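Local coordinates for chitin oligosaccharide binding protein NagB2 (Paenibacillus sp. FPU-7, PDB 7EHU) that binds chitin oligosaccharides such as diacetylchitobiose and triacetylchitotriose, probably as the extracellular solute receptor of a sugar importer, at residues Lys237-Leu242 with Gln402-Leu407; Val30-Arg35 with Lys329-Ala334; Ala281-Asp286 with Asp292-Phe297. All blocks are in the same frame, centred on the assembly; numbering follows the deposited sequence.

Interaction 1 (Lys237-Leu242 with Gln402-Leu407); sequences KRLKDL and QSVQEL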
loop_
_atom_site.group_PDB
_atom_site.type_symbol
_atom_site.label_atom_id
_atom_site.label_comp_id
_atom_site.label_asym_id
_atom_site.label_seq_id
_atom_site.Cartn_x
_atom_site.Cartn_y
_atom_site.Cartn_z
ATOM N N LYS A 237 20.880 -7.863 1.712
ATOM C CA LYS A 237 21.973 -8.187 0.803
ATOM C C LYS A 237 21.472 -8.375 -0.622
ATOM O O LYS A 237 22.096 -7.895 -1.573
ATOM C CB LYS A 237 22.751 -9.415 1.284
ATOM C CG LYS A 237 23.563 -9.119 2.548
ATOM C CD LYS A 237 24.471 -10.252 3.011
ATOM C CE LYS A 237 25.181 -10.822 1.802
ATOM N NZ LYS A 237 26.224 -11.837 1.936
ATOM N N ARG A 238 20.363 -9.080 -0.798
ATOM C CA ARG A 238 19.821 -9.256 -2.140
ATOM C C ARG A 238 19.329 -7.933 -2.733
ATOM O O ARG A 238 19.498 -7.692 -3.934
ATOM C CB ARG A 238 18.714 -10.309 -2.120
ATOM C CG ARG A 238 19.207 -11.739 -1.869
ATOM C CD ARG A 238 18.059 -12.662 -1.551
ATOM N NE ARG A 238 18.485 -13.934 -0.978
ATOM C CZ ARG A 238 18.569 -15.089 -1.612
ATOM N NH1 ARG A 238 18.221 -15.209 -2.886
ATOM N NH2 ARG A 238 18.950 -16.151 -0.926
ATOM N N LEU A 239 18.681 -7.089 -1.925
ATOM C CA LEU A 239 18.241 -5.786 -2.421
ATOM C C LEU A 239 19.428 -4.993 -2.942
ATOM O O LEU A 239 19.389 -4.430 -4.040
ATOM C CB LEU A 239 17.559 -5.004 -1.301
ATOM C CG LEU A 239 17.019 -3.613 -1.645
ATOM C CD1 LEU A 239 15.914 -3.649 -2.694
ATOM C CD2 LEU A 239 16.530 -2.934 -0.382
ATOM N N LYS A 240 20.501 -4.942 -2.152
ATOM C CA LYS A 240 21.712 -4.259 -2.583
ATOM C C LYS A 240 22.273 -4.880 -3.857
ATOM O O LYS A 240 22.677 -4.156 -4.774
ATOM C CB LYS A 240 22.725 -4.293 -1.434
ATOM C CG LYS A 240 24.039 -3.581 -1.678
ATOM C CD LYS A 240 23.853 -2.136 -2.100
ATOM C CE LYS A 240 25.188 -1.425 -2.273
ATOM N NZ LYS A 240 24.981 -0.016 -2.685
ATOM N N ASP A 241 22.257 -6.214 -3.962
ATOM C CA ASP A 241 22.801 -6.855 -5.157
ATOM C C ASP A 241 21.990 -6.500 -6.402
ATOM O O ASP A 241 22.559 -6.338 -7.483
ATOM C CB ASP A 241 22.898 -8.377 -4.979
ATOM C CG ASP A 241 23.841 -9.026 -5.997
ATOM O OD1 ASP A 241 25.061 -8.713 -5.970
ATOM O OD2 ASP A 241 23.373 -9.838 -6.827
ATOM N N LEU A 242 20.674 -6.333 -6.271
ATOM C CA LEU A 242 19.877 -5.929 -7.423
ATOM C C LEU A 242 20.311 -4.563 -7.941
ATOM O O LEU A 242 20.286 -4.312 -9.150
ATOM C CB LEU A 242 18.404 -5.857 -7.035
ATOM C CG LEU A 242 17.679 -7.167 -6.734
ATOM C CD1 LEU A 242 16.278 -6.870 -6.242
ATOM C CD2 LEU A 242 17.633 -8.080 -7.949
ATOM N N GLN A 402 14.733 5.886 5.211
ATOM C CA GLN A 402 16.021 6.564 5.072
ATOM C C GLN A 402 17.138 5.569 4.821
ATOM O O GLN A 402 18.047 5.827 4.014
ATOM C CB GLN A 402 16.351 7.314 6.369
ATOM C CG GLN A 402 15.498 8.519 6.697
ATOM C CD GLN A 402 15.330 9.483 5.543
ATOM O OE1 GLN A 402 14.230 9.653 5.024
ATOM N NE2 GLN A 402 16.421 10.138 5.150
ATOM N N SER A 403 17.131 4.463 5.571
ATOM C CA SER A 403 18.218 3.493 5.494
ATOM C C SER A 403 18.294 2.821 4.133
ATOM O O SER A 403 19.397 2.607 3.614
ATOM C CB SER A 403 18.117 2.454 6.616
ATOM O OG SER A 403 18.102 3.069 7.899
ATOM N N VAL A 404 17.145 2.471 3.535
ATOM C CA VAL A 404 17.208 1.801 2.236
ATOM C C VAL A 404 17.625 2.781 1.146
ATOM O O VAL A 404 18.281 2.397 0.176
ATOM C CB VAL A 404 15.918 1.043 1.858
ATOM C CG1 VAL A 404 15.640 -0.113 2.828
ATOM C CG2 VAL A 404 14.691 1.975 1.719
ATOM N N GLN A 405 17.293 4.060 1.292
ATOM C CA GLN A 405 17.814 5.056 0.365
ATOM C C GLN A 405 19.330 5.149 0.491
ATOM O O GLN A 405 20.047 5.198 -0.520
ATOM C CB GLN A 405 17.145 6.403 0.629
ATOM C CG GLN A 405 15.698 6.484 0.161
ATOM C CD GLN A 405 15.027 7.776 0.557
ATOM O OE1 GLN A 405 15.316 8.349 1.608
ATOM N NE2 GLN A 405 14.138 8.263 -0.292
ATOM N N GLU A 406 19.835 5.138 1.728
ATOM C CA GLU A 406 21.275 5.141 1.971
ATOM C C GLU A 406 21.926 3.868 1.456
ATOM O O GLU A 406 23.025 3.920 0.899
ATOM C CB GLU A 406 21.524 5.309 3.470
ATOM C CG GLU A 406 21.139 6.680 3.967
ATOM C CD GLU A 406 21.096 6.797 5.481
ATOM O OE1 GLU A 406 20.618 7.834 5.969
ATOM O OE2 GLU A 406 21.496 5.849 6.180
ATOM N N LEU A 407 21.273 2.717 1.644
ATOM C CA LEU A 407 21.792 1.465 1.101
ATOM C C LEU A 407 21.947 1.549 -0.413
ATOM O O LEU A 407 22.995 1.186 -0.963
ATOM C CB LEU A 407 20.843 0.326 1.478
ATOM C CG LEU A 407 21.211 -1.082 0.991
ATOM C CD1 LEU A 407 22.523 -1.544 1.567
ATOM C CD2 LEU A 407 20.122 -2.089 1.328
#
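Val-404 makes the first and lightest touch, its CG1 lying 4.4 Å from CD2 of Leu-239. The valine also touches Ile-200 and Asn-201 of helix 197-212, and its compact side chain can pack against that helix and Leu-239 at once. Gln-405 and Glu-406 turn to other parts of the chain: Gln-405 bonds to the carbonyls of Gly-192 and Ser-194, and Glu-406 forms a salt bridge with Lys-420. At Leu-407 the helices truly engage. The axes of the two short segments approach to 10.9 Å and are inclined at 46°, a spacing that long side chains must bridge in this helical part of a two-lobed solute-binding-protein fold; the side chain of Val-404 lies about 11 Å from a bound N-acetylglucosamine. The leucine fork divides its work. CD2 meets CD2 of Leu-239 at 4.1 Å, whereas CD1 rests against the aliphatic stem of Lys-240, closest to its CD at 3.9 Å. The lysine chain leaves with CG opposite the backbone N, then bends at chi2 (54°), which carries the ammonium past the leucine methyl to Leu-407 O. NZ donates there at 2.9 Å, nearly head-on to the carbonyl (166°), close to the C-terminal end of helix 394-408, whose partial negative charge would suit a lysine. A methionine in its place would probably leave Leu-407 O without this donor, losing the polar tie between the helices.

Interaction 2 (Val30-Arg35 with Lys329-Ala334); sequences VSLTLR and KKAVKA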
loop_
_atom_site.group_PDB
_atom_site.type_symbol
_atom_site.label_atom_id
_atom_site.label_comp_id
_atom_site.label_asym_id
_atom_site.label_seq_id
_atom_site.Cartn_x
_atom_site.Cartn_y
_atom_site.Cartn_z
ATOM N N VAL A 30 -22.993 22.518 10.164
ATOM C CA VAL A 30 -21.800 21.811 10.621
ATOM C C VAL A 30 -20.812 21.725 9.466
ATOM O O VAL A 30 -21.195 21.468 8.323
ATOM C CB VAL A 30 -22.178 20.420 11.184
ATOM C CG1 VAL A 30 -22.789 19.532 10.123
ATOM C CG2 VAL A 30 -21.000 19.757 11.816
ATOM N N SER A 31 -19.537 21.955 9.762
ATOM C CA SER A 31 -18.471 21.858 8.776
ATOM C C SER A 31 -17.547 20.721 9.173
ATOM O O SER A 31 -17.094 20.657 10.325
ATOM C CB SER A 31 -17.671 23.163 8.695
ATOM O OG SER A 31 -16.607 23.048 7.759
ATOM N N LEU A 32 -17.266 19.828 8.227
ATOM C CA LEU A 32 -16.392 18.684 8.468
ATOM C C LEU A 32 -15.260 18.730 7.455
ATOM O O LEU A 32 -15.495 18.944 6.264
ATOM C CB LEU A 32 -17.162 17.364 8.311
ATOM C CG LEU A 32 -18.285 17.149 9.339
ATOM C CD1 LEU A 32 -19.594 17.695 8.809
ATOM C CD2 LEU A 32 -18.422 15.680 9.677
ATOM N N THR A 33 -14.039 18.527 7.918
ATOM C CA THR A 33 -12.907 18.354 7.026
ATOM C C THR A 33 -12.744 16.879 6.707
ATOM O O THR A 33 -12.768 16.023 7.600
ATOM C CB THR A 33 -11.640 18.920 7.649
ATOM O OG1 THR A 33 -11.851 20.322 7.879
ATOM C CG2 THR A 33 -10.420 18.697 6.735
ATOM N N LEU A 34 -12.583 16.593 5.421
ATOM C CA LEU A 34 -12.397 15.242 4.906
ATOM C C LEU A 34 -11.008 15.204 4.277
ATOM O O LEU A 34 -10.798 15.725 3.174
ATOM C CB LEU A 34 -13.497 14.899 3.904
ATOM C CG LEU A 34 -13.678 13.423 3.568
ATOM C CD1 LEU A 34 -14.910 13.242 2.680
ATOM C CD2 LEU A 34 -12.443 12.808 2.893
ATOM N N ARG A 35 -10.061 14.623 5.012
ATOM C CA ARG A 35 -8.683 14.462 4.572
ATOM C C ARG A 35 -8.563 13.232 3.685
ATOM O O ARG A 35 -8.864 12.116 4.119
ATOM C CB ARG A 35 -7.779 14.327 5.797
ATOM C CG ARG A 35 -6.334 13.926 5.513
ATOM C CD ARG A 35 -5.483 15.025 4.870
ATOM N NE ARG A 35 -5.653 16.277 5.575
ATOM C CZ ARG A 35 -5.225 16.535 6.810
ATOM N NH1 ARG A 35 -4.559 15.610 7.483
ATOM N NH2 ARG A 35 -5.505 17.694 7.392
ATOM N N LYS A 329 -21.527 13.858 14.094
ATOM C CA LYS A 329 -21.628 12.401 14.023
ATOM C C LYS A 329 -22.731 11.970 13.069
ATOM O O LYS A 329 -22.560 10.988 12.344
ATOM C CB LYS A 329 -21.785 11.802 15.425
ATOM C CG LYS A 329 -21.778 10.157 15.710
ATOM C CD LYS A 329 -21.995 10.360 17.213
ATOM C CE LYS A 329 -20.669 10.942 17.666
ATOM N NZ LYS A 329 -20.385 11.077 19.102
ATOM N N LYS A 330 -23.837 12.718 12.993
ATOM C CA LYS A 330 -24.861 12.416 11.995
ATOM C C LYS A 330 -24.310 12.525 10.577
ATOM O O LYS A 330 -24.616 11.688 9.720
ATOM C CB LYS A 330 -26.038 13.363 12.171
ATOM C CG LYS A 330 -27.245 13.074 11.292
ATOM C CD LYS A 330 -28.440 13.963 11.659
ATOM C CE LYS A 330 -28.504 14.214 13.174
ATOM N NZ LYS A 330 -28.949 13.102 14.072
ATOM N N ALA A 331 -23.536 13.575 10.305
ATOM C CA ALA A 331 -22.926 13.738 8.993
ATOM C C ALA A 331 -21.935 12.622 8.702
ATOM O O ALA A 331 -21.887 12.113 7.577
ATOM C CB ALA A 331 -22.252 15.104 8.919
ATOM N N VAL A 332 -21.142 12.233 9.704
ATOM C CA VAL A 332 -20.167 11.170 9.517
ATOM C C VAL A 332 -20.869 9.853 9.229
ATOM O O VAL A 332 -20.447 9.096 8.350
ATOM C CB VAL A 332 -19.242 11.077 10.751
ATOM C CG1 VAL A 332 -18.542 9.721 10.809
ATOM C CG2 VAL A 332 -18.225 12.199 10.763
ATOM N N LYS A 333 -21.935 9.555 9.968
ATOM C CA LYS A 333 -22.656 8.313 9.721
ATOM C C LYS A 333 -23.220 8.289 8.306
ATOM O O LYS A 333 -23.196 7.250 7.641
ATOM C CB LYS A 333 -23.783 8.150 10.736
ATOM C CG LYS A 333 -23.319 7.830 12.146
ATOM C CD LYS A 333 -24.455 7.241 12.996
ATOM C CE LYS A 333 -24.561 7.863 14.379
ATOM N NZ LYS A 333 -25.890 7.561 14.989
ATOM N N ALA A 334 -23.746 9.419 7.837
ATOM C CA ALA A 334 -24.277 9.489 6.478
ATOM C C ALA A 334 -23.178 9.281 5.444
ATOM O O ALA A 334 -23.393 8.619 4.421
ATOM C CB ALA A 334 -25.006 10.820 6.252
#
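Leu-32 faces Ala-331 and Val-332 where helix 326-339 lies against strand 30-36, the opening strand of a beta-alpha-beta unit (strand 30-36, helix 44-60, parallel strand 64-70) in one lobe of the solute-binding-protein fold. The leucine comes at the helix with its forked end. Its CG lies anti to the carbonyl carbon (chi1 -64°), and a chi2 of 91°, some 30° from full staggering, sets both methyls against the CB of Ala-331: CD1 at 3.7 Å and CD2 at 3.9 Å. Alanine suits this place because its single methyl lets the fork come close to the helix backbone. Val-332, one residue on, meets the leucine differently, the two side chains slanting across each other with one valine branch doing the touching. On the strand, Leu-32 is also packed against Phe-66 of strand 64-70, and two residues further Leu-34 reaches Phe-335 of the helix, so apolar residues two apart on the strand serve the same interface. The contact is wholly nonpolar, as suits a buried seam between sheet and helix. Val-332 holds CG2 anti to its carbonyl carbon, and this methyl lies 3.7 Å from CD2 of Leu-32.

Interaction 3 (Ala281-Asp286 with Asp292-Phe297); sequences AILDKD and DNVGYF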
loop_
_atom_site.group_PDB
_atom_site.type_symbol
_atom_site.label_atom_id
_atom_site.label_comp_id
_atom_site.label_asym_id
_atom_site.label_seq_id
_atom_site.Cartn_x
_atom_site.Cartn_y
_atom_site.Cartn_z
ATOM N N ALA A 281 -3.158 3.135 -13.541
ATOM C CA ALA A 281 -2.137 3.886 -14.260
ATOM C C ALA A 281 -1.506 3.035 -15.347
ATOM O O ALA A 281 -1.149 3.545 -16.412
ATOM C CB ALA A 281 -1.076 4.388 -13.285
ATOM N N ILE A 282 -1.363 1.731 -15.088
ATOM C CA ILE A 282 -0.754 0.792 -16.029
ATOM C C ILE A 282 -1.684 0.454 -17.181
ATOM O O ILE A 282 -1.208 0.065 -18.252
ATOM C CB ILE A 282 -0.248 -0.414 -15.216
ATOM C CG1 ILE A 282 0.929 0.051 -14.346
ATOM C CG2 ILE A 282 0.152 -1.559 -16.106
ATOM C CD1 ILE A 282 1.285 -0.859 -13.230
ATOM N N LEU A 283 -2.988 0.636 -17.005
ATOM C CA LEU A 283 -3.953 0.380 -18.070
ATOM C C LEU A 283 -4.424 1.647 -18.768
ATOM O O LEU A 283 -5.185 1.550 -19.724
ATOM C CB LEU A 283 -5.144 -0.406 -17.509
ATOM C CG LEU A 283 -4.805 -1.792 -16.962
ATOM C CD1 LEU A 283 -6.068 -2.477 -16.499
ATOM C CD2 LEU A 283 -4.077 -2.653 -17.985
ATOM N N ASP A 284 -3.981 2.816 -18.326
ATOM C CA ASP A 284 -4.506 4.075 -18.832
ATOM C C ASP A 284 -4.303 4.186 -20.337
ATOM O O ASP A 284 -3.170 4.199 -20.816
ATOM C CB ASP A 284 -3.742 5.200 -18.140
ATOM C CG ASP A 284 -4.294 6.561 -18.463
ATOM O OD1 ASP A 284 -5.156 7.023 -17.683
ATOM O OD2 ASP A 284 -3.907 7.154 -19.498
ATOM N N LYS A 285 -5.394 4.358 -21.077
ATOM C CA LYS A 285 -5.267 4.370 -22.538
ATOM C C LYS A 285 -4.501 5.583 -23.047
ATOM O O LYS A 285 -3.834 5.482 -24.079
ATOM C CB LYS A 285 -6.642 4.242 -23.182
ATOM C CG LYS A 285 -7.287 2.870 -22.849
ATOM C CD LYS A 285 -8.311 2.343 -23.877
ATOM C CE LYS A 285 -8.616 0.855 -23.733
ATOM N NZ LYS A 285 -7.408 0.035 -23.833
ATOM N N ASP A 286 -4.563 6.713 -22.339
ATOM C CA ASP A 286 -3.881 7.919 -22.807
ATOM C C ASP A 286 -2.378 7.870 -22.608
ATOM O O ASP A 286 -1.638 8.507 -23.381
ATOM C CB ASP A 286 -4.415 9.162 -22.091
ATOM C CG ASP A 286 -5.837 9.506 -22.477
ATOM O OD1 ASP A 286 -6.280 9.149 -23.588
ATOM O OD2 ASP A 286 -6.521 10.148 -21.653
ATOM N N ASP A 292 -1.543 -3.256 -23.408
ATOM C CA ASP A 292 -1.891 -4.489 -24.103
ATOM C C ASP A 292 -0.749 -5.506 -24.104
ATOM O O ASP A 292 -0.837 -6.524 -24.808
ATOM C CB ASP A 292 -2.369 -4.209 -25.523
ATOM C CG ASP A 292 -3.520 -3.243 -25.557
ATOM O OD1 ASP A 292 -4.510 -3.480 -24.842
ATOM O OD2 ASP A 292 -3.462 -2.244 -26.304
ATOM N N ASN A 293 0.301 -5.267 -23.319
ATOM C CA ASN A 293 1.471 -6.129 -23.243
ATOM C C ASN A 293 1.998 -6.176 -21.816
ATOM O O ASN A 293 3.184 -5.960 -21.558
ATOM C CB ASN A 293 2.568 -5.665 -24.193
ATOM C CG ASN A 293 2.186 -5.821 -25.639
ATOM O OD1 ASN A 293 2.303 -6.922 -26.209
ATOM N ND2 ASN A 293 1.715 -4.752 -26.248
ATOM N N VAL A 294 1.105 -6.480 -20.867
ATOM C CA VAL A 294 1.430 -6.449 -19.443
ATOM C C VAL A 294 0.898 -7.720 -18.764
ATOM O O VAL A 294 -0.212 -8.191 -19.048
ATOM C CB VAL A 294 0.935 -5.142 -18.767
ATOM C CG1 VAL A 294 -0.587 -4.943 -18.928
ATOM C CG2 VAL A 294 1.357 -5.075 -17.323
ATOM N N GLY A 295 1.711 -8.284 -17.880
ATOM C CA GLY A 295 1.361 -9.423 -17.060
ATOM C C GLY A 295 1.734 -9.153 -15.618
ATOM O O GLY A 295 2.112 -8.027 -15.246
ATOM N N TYR A 296 1.681 -10.196 -14.793
ATOM C CA TYR A 296 1.916 -10.034 -13.368
ATOM C C TYR A 296 2.426 -11.340 -12.794
ATOM O O TYR A 296 1.981 -12.410 -13.212
ATOM C CB TYR A 296 0.608 -9.674 -12.682
ATOM C CG TYR A 296 0.694 -9.296 -11.231
ATOM C CD1 TYR A 296 0.939 -7.985 -10.847
ATOM C CD2 TYR A 296 0.472 -10.239 -10.228
ATOM C CE1 TYR A 296 0.953 -7.624 -9.526
ATOM C CE2 TYR A 296 0.483 -9.886 -8.902
ATOM C CZ TYR A 296 0.731 -8.574 -8.555
ATOM O OH TYR A 296 0.692 -8.227 -7.223
ATOM N N PHE A 297 3.320 -11.246 -11.809
ATOM C CA PHE A 297 3.708 -12.412 -11.031
ATOM C C PHE A 297 3.998 -12.003 -9.594
ATOM O O PHE A 297 4.530 -10.917 -9.333
ATOM C CB PHE A 297 4.881 -13.208 -11.642
ATOM C CG PHE A 297 6.137 -12.420 -11.912
ATOM C CD1 PHE A 297 6.313 -11.749 -13.112
ATOM C CD2 PHE A 297 7.181 -12.406 -10.973
ATOM C CE1 PHE A 297 7.496 -11.059 -13.382
ATOM C CE2 PHE A 297 8.365 -11.706 -11.234
ATOM C CZ PHE A 297 8.517 -11.036 -12.449
#
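Beside the glycan pocket, the short helix 279-283 is tied to strand 294-297 by an apolar contact in which Ile-282 and Leu-283 meet Val-294. Ala-281, next door in the chain, touches a bound N-acetylglucosamine, while the side chain of Ile-282 lies about 8 Å from the sugar, which places the contact probably just behind the pocket wall. Ile-282 presents its CG2 branch, anti to the backbone N, to CG2 of Val-294 at 3.9 Å, and the two side chains cross at about a right angle. Beta-branched residues suit this meeting, since their methyls sit close to the backbone and their rotation is restricted. Val-294 has chi1 58°, which wedges CG1 between the backbone N and the carbonyl carbon; from there CG1 makes a looser contact with CD2 of Leu-283, at 4.3 Å. The valine thus offers one methyl to each of two successive residues. Strand 294-297 pairs antiparallel with the long strand 138-154, which also supplies Tyr-152, a neighbour of Ile-282 and edge-to-face partner of Tyr-296. Leu-370 of helix 369-379 packs on both Ile-282 and Leu-283, adding a further apolar partner. In the intervening turn the Ile-282 carbonyl is hydrogen-bonded to the hydroxyl of Ser-288. Near the surface, Lys-285 NZ and Asp-292 OD1 stand 4.7 Å apart, too far for a salt bridge, though their opposite charges would probably attract across the turn.

Overall arrangement
Interactions 1 and 2 lie on opposite sides of the chain's centre, with centres about 43 Å apart; interaction 3 lies about 28 Å from interaction 1 and 37 Å from interaction 2, centre to centre. No two of them touch. Interactions 2 and 3 both reach the same mixed sheet, through strands 30-36 and 294-297, whereas interaction 1 joins helices 230-244 and 394-408. Along the chain, interactions 1 and 2 interleave and interaction 3 nests within the loops closed by both. This crossing is consistent with a two-lobed binding protein whose chain passes repeatedly between lobes; of the three, only interaction 3 includes a residue that touches the sugar.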